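Local coordinates for protein pyocin S5 (Pseudomonas aeruginosa PAO1, PDB 6THK) that probably kills sensitive bacteria as a pore-forming bacteriocin, opening channels in the cytoplasmic membrane and dissipating cellular energy after import, at residues S227-L232 with L241-R246; A93-R98 with E196-S201; R359-A364 with K441-A446. The protein carries 1 engineered substitution. One frame throughout, in Å; residues are numbered along the deposited sequence.

The three contacts lie far apart along an elongated, almost wholly helical chain. The centre of contact 1 lies about 12 Å from the centre of the chain, nearer than the other two; contacts 2 and 3 lie on opposite sides of that centre, their centres 97 Å apart. From the centre of contact 1 those of contacts 2 and 3 are 46 and 58 Å away, and no pair touches. Contacts 1 and 2 are remote from the zinc sites, whereas in contact 3, within the colicin pore-forming domain, the side chain of S360 is about 11 Å from that of the zinc ligand E485. All lie at the surface; 2 and 3 are polar, while contact 1 adds leucine packing.

Contact 1: S227-L232 with L241-R246; sequences SALPPL and LERATR
The guanidinium of R243 is sandwiched between L229 and L232 and held end-on by the carbonyl of P230, fixing the loop of a helix-loop-helix connection to the flank of the helix that follows it. From L229 onward the loop that follows helix 214-227 is extended, and R243 stands on the second turn of helix 237-267, in a region predicted to form a coiled coil. Its CG is anti to the backbone N (chi1 179°), which sends the chain outward from the helix to the loop before it bends at chi3.

The flat group has a different neighbour on each face. Over one lies L229 CB, 3.8 Å from R243 NH1; over the opposite one lies L232 CG, 3.7 Å from R243 CZ, and both carbons stand above the centre of the group. Both leucines run alongside the arginine, each pointing against the direction of its chain, and L229 CD1 also runs against the aliphatic part, 4.0 Å from R243 CG. The nonpolar contacts therefore cover the faces and leave the N-H groups at the edge for the loop backbone.

On another side of helix 237-267, the side chains of L241 and T245 pack against helix 272-338, through E302, T303, R306 and L299, so helix 237-267 meets the loop on one side and helix 272-338 on another. At the edge, P230 O lies only 9° out of the guanidinium plane and accepts two bonds: R243 NH1 and R243 NH2 are each 2.9 Å from P230 O, both with N-H...O angles of 143°.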
loop_
_atom_site.group_PDB
_atom_site.type_symbol
_atom_site.label_atom_id
_atom_site.label_comp_id
_atom_site.label_asym_id
_atom_site.label_seq_id
_atom_site.Cartn_x
_atom_site.Cartn_y
_atom_site.Cartn_z
ATOM N N SER A 227 -8.632 6.736 6.451
ATOM C CA SER A 227 -9.765 7.133 7.308
ATOM C C SER A 227 -9.975 8.630 7.353
ATOM O O SER A 227 -11.109 9.084 7.507
ATOM C CB SER A 227 -9.605 6.593 8.729
ATOM O OG SER A 227 -8.526 7.189 9.433
ATOM N N ALA A 228 -8.882 9.398 7.235
ATOM C CA ALA A 228 -8.900 10.859 7.249
ATOM C C ALA A 228 -9.712 11.409 6.073
ATOM O O ALA A 228 -10.321 12.473 6.184
ATOM C CB ALA A 228 -7.472 11.385 7.178
ATOM N N LEU A 229 -9.728 10.647 4.968
ATOM C CA LEU A 229 -10.358 10.970 3.697
ATOM C C LEU A 229 -11.904 10.920 3.702
ATOM O O LEU A 229 -12.500 10.016 4.303
ATOM C CB LEU A 229 -9.773 10.071 2.593
ATOM C CG LEU A 229 -8.283 10.278 2.301
ATOM C CD1 LEU A 229 -7.683 9.057 1.668
ATOM C CD2 LEU A 229 -8.049 11.490 1.413
ATOM N N PRO A 230 -12.552 11.903 3.032
ATOM C CA PRO A 230 -14.024 11.927 2.977
ATOM C C PRO A 230 -14.626 10.797 2.111
ATOM O O PRO A 230 -13.910 10.221 1.277
ATOM C CB PRO A 230 -14.332 13.311 2.378
ATOM C CG PRO A 230 -13.043 14.073 2.442
ATOM C CD PRO A 230 -11.990 13.042 2.285
ATOM N N PRO A 231 -15.928 10.456 2.293
ATOM C CA PRO A 231 -16.511 9.369 1.496
ATOM C C PRO A 231 -16.673 9.707 0.020
ATOM O O PRO A 231 -16.989 10.844 -0.338
ATOM C CB PRO A 231 -17.868 9.129 2.162
ATOM C CG PRO A 231 -18.194 10.402 2.828
ATOM C CD PRO A 231 -16.903 10.986 3.267
ATOM N N LEU A 232 -16.433 8.708 -0.825
ATOM C CA LEU A 232 -16.614 8.796 -2.263
ATOM C C LEU A 232 -17.948 8.165 -2.604
ATOM O O LEU A 232 -18.289 7.139 -2.033
ATOM C CB LEU A 232 -15.497 8.044 -3.008
ATOM C CG LEU A 232 -14.202 8.819 -3.320
ATOM C CD1 LEU A 232 -13.395 8.084 -4.371
ATOM C CD2 LEU A 232 -14.482 10.251 -3.817
ATOM N N LEU A 241 -8.451 4.353 -7.731
ATOM C CA LEU A 241 -7.060 4.050 -8.023
ATOM C C LEU A 241 -6.241 5.316 -7.797
ATOM O O LEU A 241 -5.148 5.259 -7.261
ATOM C CB LEU A 241 -6.891 3.556 -9.453
ATOM C CG LEU A 241 -7.086 2.058 -9.654
ATOM C CD1 LEU A 241 -7.246 1.721 -11.123
ATOM C CD2 LEU A 241 -5.951 1.268 -9.038
ATOM N N GLU A 242 -6.779 6.455 -8.219
ATOM C CA GLU A 242 -6.123 7.752 -8.019
ATOM C C GLU A 242 -5.888 8.020 -6.511
ATOM O O GLU A 242 -4.789 8.407 -6.126
ATOM C CB GLU A 242 -6.953 8.889 -8.633
ATOM C CG GLU A 242 -6.474 9.325 -10.005
ATOM C CD GLU A 242 -7.057 10.636 -10.504
ATOM O OE1 GLU A 242 -7.500 10.677 -11.675
ATOM O OE2 GLU A 242 -7.058 11.625 -9.735
ATOM N N ARG A 243 -6.922 7.786 -5.676
ATOM C CA ARG A 243 -6.880 7.962 -4.229
ATOM C C ARG A 243 -5.863 7.000 -3.599
ATOM O O ARG A 243 -5.084 7.429 -2.755
ATOM C CB ARG A 243 -8.285 7.786 -3.619
ATOM C CG ARG A 243 -8.339 7.919 -2.097
ATOM C CD ARG A 243 -9.758 7.843 -1.557
ATOM N NE ARG A 243 -10.416 9.150 -1.533
ATOM C CZ ARG A 243 -11.500 9.427 -0.813
ATOM N NH1 ARG A 243 -12.064 8.488 -0.063
ATOM N NH2 ARG A 243 -12.028 10.642 -0.839
ATOM N N ALA A 244 -5.842 5.723 -4.035
ATOM C CA ALA A 244 -4.908 4.727 -3.499
ATOM C C ALA A 244 -3.481 5.070 -3.893
ATOM O O ALA A 244 -2.577 4.881 -3.087
ATOM C CB ALA A 244 -5.271 3.340 -3.977
ATOM N N THR A 245 -3.284 5.602 -5.114
ATOM C CA THR A 245 -1.982 6.030 -5.617
ATOM C C THR A 245 -1.470 7.211 -4.782
ATOM O O THR A 245 -0.275 7.265 -4.475
ATOM C CB THR A 245 -2.056 6.289 -7.124
ATOM O OG1 THR A 245 -2.434 5.073 -7.776
ATOM C CG2 THR A 245 -0.739 6.766 -7.704
ATOM N N ARG A 246 -2.384 8.115 -4.362
ATOM C CA ARG A 246 -2.032 9.268 -3.544
ATOM C C ARG A 246 -1.563 8.868 -2.154
ATOM O O ARG A 246 -0.575 9.424 -1.668
ATOM C CB ARG A 246 -3.175 10.285 -3.493
ATOM C CG ARG A 246 -3.072 11.317 -4.599
ATOM C CD ARG A 246 -4.226 12.306 -4.623
ATOM N NE ARG A 246 -4.869 12.352 -5.939
ATOM C CZ ARG A 246 -4.454 13.087 -6.971
ATOM N NH1 ARG A 246 -3.379 13.862 -6.850
ATOM N NH2 ARG A 246 -5.101 13.052 -8.126
#

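Contact 2: A93-R98 with E196-S201; sequences ATRQER and EKEDLS
A capped helix start packed against the side of a long helix is the setting of this contact: helix 95-121 begins beside helix 157-212, which runs through a predicted coiled coil, and R95, in the first turn of the former, forms a salt bridge with E198 of the latter.

R95 NE approaches E198 OE1 to 2.9 Å, but the N-H...O angle of 125° makes the hydrogen-bonding part of the bridge weak. The acceptor lies at the edge of the guanidinium, near its plane. The two side chains cross at about a right angle, and the guanidinium and carboxylate planes are 69° apart, so the groups do not meet as a flat two-pronged pair. E198 OE2 is farther off, 3.6 Å from R95 NE, while R95 CD comes within 3.2 Å of E198 OE1. The reach of R95 follows from its torsions: CG lies anti to the backbone N (chi1 -157°), and the chain then bends at chi2 and chi3, presenting NE to the glutamate. E198 bends once, at chi2, which turns its carboxylate toward R95 NE.

The start of the helix is fixed locally. E97 N donates to T94 OG1 over 3.1 Å, and the E97 side chain folds back so that its OE1 accepts from T94 N at 3.3 Å, a weak bond. E97 OE2 is engaged as well, by a salt bridge to R91. Around the bridge, R95 also touches Q191 and L194 of helix 157-212, A93 packs on L83 and T87 of helix 42-87, and L200 turns to helix 272-338. The pair of reciprocal bonds between T94 and E97 is a capping box, with T94 as the N-cap of helix 95-121.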
loop_
_atom_site.group_PDB
_atom_site.type_symbol
_atom_site.label_atom_id
_atom_site.label_comp_id
_atom_site.label_asym_id
_atom_site.label_seq_id
_atom_site.Cartn_x
_atom_site.Cartn_y
_atom_site.Cartn_z
ATOM N N ALA A 93 14.324 -11.106 42.673
ATOM C CA ALA A 93 14.430 -9.692 42.315
ATOM C C ALA A 93 14.827 -9.508 40.866
ATOM O O ALA A 93 15.614 -10.291 40.328
ATOM C CB ALA A 93 15.444 -8.997 43.207
ATOM N N THR A 94 14.281 -8.457 40.245
ATOM C CA THR A 94 14.588 -8.101 38.874
ATOM C C THR A 94 15.986 -7.500 38.844
ATOM O O THR A 94 16.531 -7.136 39.891
ATOM C CB THR A 94 13.537 -7.116 38.288
ATOM O OG1 THR A 94 13.615 -5.855 38.946
ATOM C CG2 THR A 94 12.096 -7.676 38.309
ATOM N N ARG A 95 16.539 -7.368 37.649
ATOM C CA ARG A 95 17.852 -6.786 37.482
ATOM C C ARG A 95 17.795 -5.309 37.846
ATOM O O ARG A 95 18.759 -4.750 38.350
ATOM C CB ARG A 95 18.337 -6.970 36.047
ATOM C CG ARG A 95 19.844 -6.906 35.902
ATOM C CD ARG A 95 20.342 -7.783 34.773
ATOM N NE ARG A 95 20.070 -9.193 35.014
ATOM C CZ ARG A 95 20.847 -9.994 35.730
ATOM N NH1 ARG A 95 21.946 -9.521 36.282
ATOM N NH2 ARG A 95 20.526 -11.264 35.899
ATOM N N GLN A 96 16.660 -4.676 37.596
ATOM C CA GLN A 96 16.504 -3.270 37.919
ATOM C C GLN A 96 16.491 -3.076 39.429
ATOM O O GLN A 96 17.100 -2.154 39.950
ATOM C CB GLN A 96 15.228 -2.716 37.308
ATOM C CG GLN A 96 15.140 -1.205 37.353
ATOM C CD GLN A 96 16.139 -0.543 36.427
ATOM O OE1 GLN A 96 17.346 -0.599 36.651
ATOM N NE2 GLN A 96 15.638 0.092 35.379
ATOM N N GLU A 97 15.775 -3.949 40.119
ATOM C CA GLU A 97 15.688 -3.919 41.578
ATOM C C GLU A 97 17.072 -4.063 42.241
ATOM O O GLU A 97 17.366 -3.322 43.177
ATOM C CB GLU A 97 14.678 -4.952 42.093
ATOM C CG GLU A 97 13.241 -4.499 41.880
ATOM C CD GLU A 97 12.160 -5.459 42.330
ATOM O OE1 GLU A 97 12.396 -6.690 42.302
ATOM O OE2 GLU A 97 11.070 -4.978 42.713
ATOM N N ARG A 98 17.933 -4.946 41.684
ATOM C CA ARG A 98 19.308 -5.224 42.099
ATOM C C ARG A 98 20.180 -3.978 41.915
ATOM O O ARG A 98 20.853 -3.563 42.856
ATOM C CB ARG A 98 19.871 -6.408 41.291
ATOM C CG ARG A 98 20.688 -7.390 42.129
ATOM C CD ARG A 98 20.672 -8.803 41.570
ATOM N NE ARG A 98 19.870 -9.731 42.372
ATOM C CZ ARG A 98 19.038 -10.637 41.863
ATOM N NH1 ARG A 98 18.875 -10.738 40.547
ATOM N NH2 ARG A 98 18.355 -11.444 42.667
ATOM N N GLU A 196 21.662 -4.270 30.326
ATOM C CA GLU A 196 21.755 -3.699 28.993
ATOM C C GLU A 196 21.682 -4.793 27.941
ATOM O O GLU A 196 21.036 -4.628 26.914
ATOM C CB GLU A 196 23.042 -2.889 28.848
ATOM C CG GLU A 196 23.772 -3.071 27.531
ATOM C CD GLU A 196 24.798 -1.984 27.282
ATOM O OE1 GLU A 196 25.956 -2.132 27.725
ATOM O OE2 GLU A 196 24.447 -0.981 26.636
ATOM N N LYS A 197 22.349 -5.913 28.201
ATOM C CA LYS A 197 22.327 -7.048 27.292
ATOM C C LYS A 197 20.914 -7.607 27.197
ATOM O O LYS A 197 20.480 -8.029 26.137
ATOM C CB LYS A 197 23.308 -8.130 27.733
ATOM N N GLU A 198 20.220 -7.661 28.325
ATOM C CA GLU A 198 18.849 -8.141 28.346
ATOM C C GLU A 198 17.913 -7.224 27.557
ATOM O O GLU A 198 17.013 -7.692 26.875
ATOM C CB GLU A 198 18.361 -8.328 29.778
ATOM C CG GLU A 198 18.397 -9.774 30.237
ATOM C CD GLU A 198 18.965 -9.937 31.631
ATOM O OE1 GLU A 198 18.518 -9.220 32.544
ATOM O OE2 GLU A 198 19.853 -10.793 31.817
ATOM N N ASP A 199 18.121 -5.918 27.668
ATOM C CA ASP A 199 17.292 -4.947 26.964
ATOM C C ASP A 199 17.460 -5.067 25.457
ATOM O O ASP A 199 16.516 -4.871 24.708
ATOM C CB ASP A 199 17.625 -3.525 27.411
ATOM C CG ASP A 199 17.137 -3.221 28.809
ATOM O OD1 ASP A 199 16.334 -4.008 29.346
ATOM O OD2 ASP A 199 17.559 -2.191 29.370
ATOM N N LEU A 200 18.679 -5.371 25.030
ATOM C CA LEU A 200 19.031 -5.553 23.625
ATOM C C LEU A 200 18.364 -6.798 23.048
ATOM O O LEU A 200 17.922 -6.777 21.898
ATOM C CB LEU A 200 20.553 -5.632 23.422
ATOM C CG LEU A 200 21.358 -4.331 23.543
ATOM C CD1 LEU A 200 22.829 -4.573 23.237
ATOM C CD2 LEU A 200 20.825 -3.243 22.623
ATOM N N SER A 201 18.304 -7.883 23.844
ATOM C CA SER A 201 17.675 -9.145 23.452
ATOM C C SER A 201 16.187 -8.920 23.162
ATOM O O SER A 201 15.695 -9.407 22.146
ATOM C CB SER A 201 17.853 -10.199 24.543
ATOM O OG SER A 201 19.210 -10.574 24.697
#

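Contact 3: R359-A364 with K441-A446; sequences RSSAEA and KIETLA
The carboxylate of E443 meets S361 at the start of helix 361-378, so that an acidic side chain of helix 436-446 contacts the N-terminal end of a neighbouring helix within the colicin pore-forming domain.

Hydrogen bonding carries the contact. S361 N donates to E443 OE2 over 2.9 Å, almost straight at 176°, yet the donor comes from above the carboxylate plane, 49° out of it. E443 gets there with CG anti to its backbone N (chi1 155°) and a chain extended beyond CG. A water adds a second, indirect link: it donates to E443 OE2 at 2.9 Å and is hydrogen-bonded to S361 OG at 3.1 Å, bridging the two residues. Direct approach of S361 OG to E443 OE2 is 3.3 Å.

Van der Waals contact is slight. S360 CA lies 3.7 Å from E443 OE2, and S361 CB touches the same oxygen at 3.5 Å, while S361 also packs against F439 and V440 one turn back on helix 436-446.

Capping and charge interactions gather at the helix start. S360 is the N-cap: E363 N donates to S360 OG at 3.3 Å. R359 NE and E363 OE1 form a long salt bridge with a weak hydrogen bond, and the R359 guanidinium also donates to S367. The backbone of R359 is hydrogen-bonded to M482, and A364 packs on M482.

A negative carboxylate close to the N-terminal end of helix 361-378 would be expected to interact favourably with the helix dipole. The near-linear N-H bond and the bridging water together give E443 OE2 two donors, consistent with a charge stabilised at this partly exposed position.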
loop_
_atom_site.group_PDB
_atom_site.type_symbol
_atom_site.label_atom_id
_atom_site.label_comp_id
_atom_site.label_asym_id
_atom_site.label_seq_id
_atom_site.Cartn_x
_atom_site.Cartn_y
_atom_site.Cartn_z
ATOM N N ARG A 359 -41.762 -11.713 -40.521
ATOM C CA ARG A 359 -42.937 -12.571 -40.678
ATOM C C ARG A 359 -42.521 -13.993 -41.102
ATOM O O ARG A 359 -41.330 -14.299 -41.224
ATOM C CB ARG A 359 -43.923 -11.978 -41.695
ATOM C CG ARG A 359 -44.457 -10.602 -41.316
ATOM C CD ARG A 359 -45.183 -9.947 -42.470
ATOM N NE ARG A 359 -46.523 -10.505 -42.669
ATOM C CZ ARG A 359 -47.261 -10.303 -43.754
ATOM N NH1 ARG A 359 -46.795 -9.570 -44.758
ATOM N NH2 ARG A 359 -48.466 -10.850 -43.854
ATOM N N SER A 360 -43.505 -14.873 -41.288
ATOM C CA SER A 360 -43.231 -16.229 -41.728
ATOM C C SER A 360 -43.248 -16.203 -43.257
ATOM O O SER A 360 -43.844 -15.294 -43.838
ATOM C CB SER A 360 -44.295 -17.180 -41.193
ATOM O OG SER A 360 -45.574 -16.799 -41.672
ATOM N N SER A 361 -42.603 -17.187 -43.907
ATOM C CA SER A 361 -42.572 -17.292 -45.369
ATOM C C SER A 361 -43.991 -17.428 -45.917
ATOM O O SER A 361 -44.307 -16.757 -46.883
ATOM C CB SER A 361 -41.700 -18.459 -45.820
ATOM O OG SER A 361 -42.312 -19.708 -45.538
ATOM N N ALA A 362 -44.863 -18.209 -45.238
ATOM C CA ALA A 362 -46.277 -18.401 -45.593
ATOM C C ALA A 362 -47.046 -17.067 -45.640
ATOM O O ALA A 362 -47.734 -16.798 -46.627
ATOM C CB ALA A 362 -46.937 -19.354 -44.605
ATOM N N GLU A 363 -46.894 -16.225 -44.595
ATOM C CA GLU A 363 -47.524 -14.904 -44.513
ATOM C C GLU A 363 -47.061 -14.053 -45.706
ATOM O O GLU A 363 -47.895 -13.595 -46.492
ATOM C CB GLU A 363 -47.192 -14.199 -43.169
ATOM C CG GLU A 363 -47.995 -14.675 -41.963
ATOM C CD GLU A 363 -47.688 -13.972 -40.647
ATOM O OE1 GLU A 363 -48.051 -12.780 -40.509
ATOM O OE2 GLU A 363 -47.122 -14.622 -39.737
ATOM N N ALA A 364 -45.720 -13.918 -45.866
ATOM C CA ALA A 364 -45.049 -13.165 -46.930
ATOM C C ALA A 364 -45.467 -13.611 -48.316
ATOM O O ALA A 364 -45.745 -12.759 -49.154
ATOM C CB ALA A 364 -43.545 -13.289 -46.775
ATOM N N LYS A 441 -35.983 -18.913 -47.857
ATOM C CA LYS A 441 -34.587 -18.720 -47.519
ATOM C C LYS A 441 -34.405 -17.618 -46.479
ATOM O O LYS A 441 -33.633 -17.777 -45.548
ATOM C CB LYS A 441 -33.776 -18.420 -48.779
ATOM C CG LYS A 441 -32.484 -17.666 -48.536
ATOM C CD LYS A 441 -31.288 -18.596 -48.565
ATOM C CE LYS A 441 -30.406 -18.384 -47.353
ATOM N NZ LYS A 441 -28.975 -18.631 -47.658
ATOM N N ILE A 442 -35.102 -16.495 -46.635
ATOM C CA ILE A 442 -34.974 -15.424 -45.650
ATOM C C ILE A 442 -35.533 -15.819 -44.290
ATOM O O ILE A 442 -34.927 -15.541 -43.268
ATOM C CB ILE A 442 -35.529 -14.053 -46.103
ATOM C CG1 ILE A 442 -36.663 -14.201 -47.100
ATOM C CG2 ILE A 442 -34.430 -13.203 -46.709
ATOM C CD1 ILE A 442 -37.145 -12.869 -47.622
ATOM N N GLU A 443 -36.668 -16.509 -44.280
ATOM C CA GLU A 443 -37.263 -16.927 -43.018
ATOM C C GLU A 443 -36.327 -17.864 -42.290
ATOM O O GLU A 443 -36.147 -17.759 -41.088
ATOM C CB GLU A 443 -38.597 -17.633 -43.249
ATOM C CG GLU A 443 -38.981 -18.589 -42.131
ATOM C CD GLU A 443 -40.021 -19.599 -42.560
ATOM O OE1 GLU A 443 -39.633 -20.684 -43.034
ATOM O OE2 GLU A 443 -41.226 -19.307 -42.430
ATOM N N THR A 444 -35.739 -18.794 -43.027
ATOM C CA THR A 444 -34.803 -19.728 -42.453
ATOM C C THR A 444 -33.571 -19.011 -41.935
ATOM O O THR A 444 -33.120 -19.250 -40.825
ATOM C CB THR A 444 -34.338 -20.701 -43.537
ATOM O OG1 THR A 444 -35.396 -21.613 -43.833
ATOM C CG2 THR A 444 -33.113 -21.457 -43.088
ATOM N N LEU A 445 -33.051 -18.102 -42.741
ATOM C CA LEU A 445 -31.851 -17.355 -42.389
ATOM C C LEU A 445 -32.026 -16.441 -41.187
ATOM O O LEU A 445 -31.184 -16.391 -40.303
ATOM C CB LEU A 445 -31.389 -16.546 -43.597
ATOM C CG LEU A 445 -30.389 -15.430 -43.360
ATOM C CD1 LEU A 445 -28.977 -15.974 -43.468
ATOM C CD2 LEU A 445 -30.624 -14.326 -44.372
ATOM N N ALA A 446 -33.155 -15.754 -41.154
ATOM C CA ALA A 446 -33.479 -14.799 -40.102
ATOM C C ALA A 446 -34.704 -15.049 -39.224
ATOM O O ALA A 446 -35.295 -14.100 -38.735
ATOM C CB ALA A 446 -33.576 -13.409 -40.701
HETATM O O HOH W 1 -43.870 -20.460 -42.942
#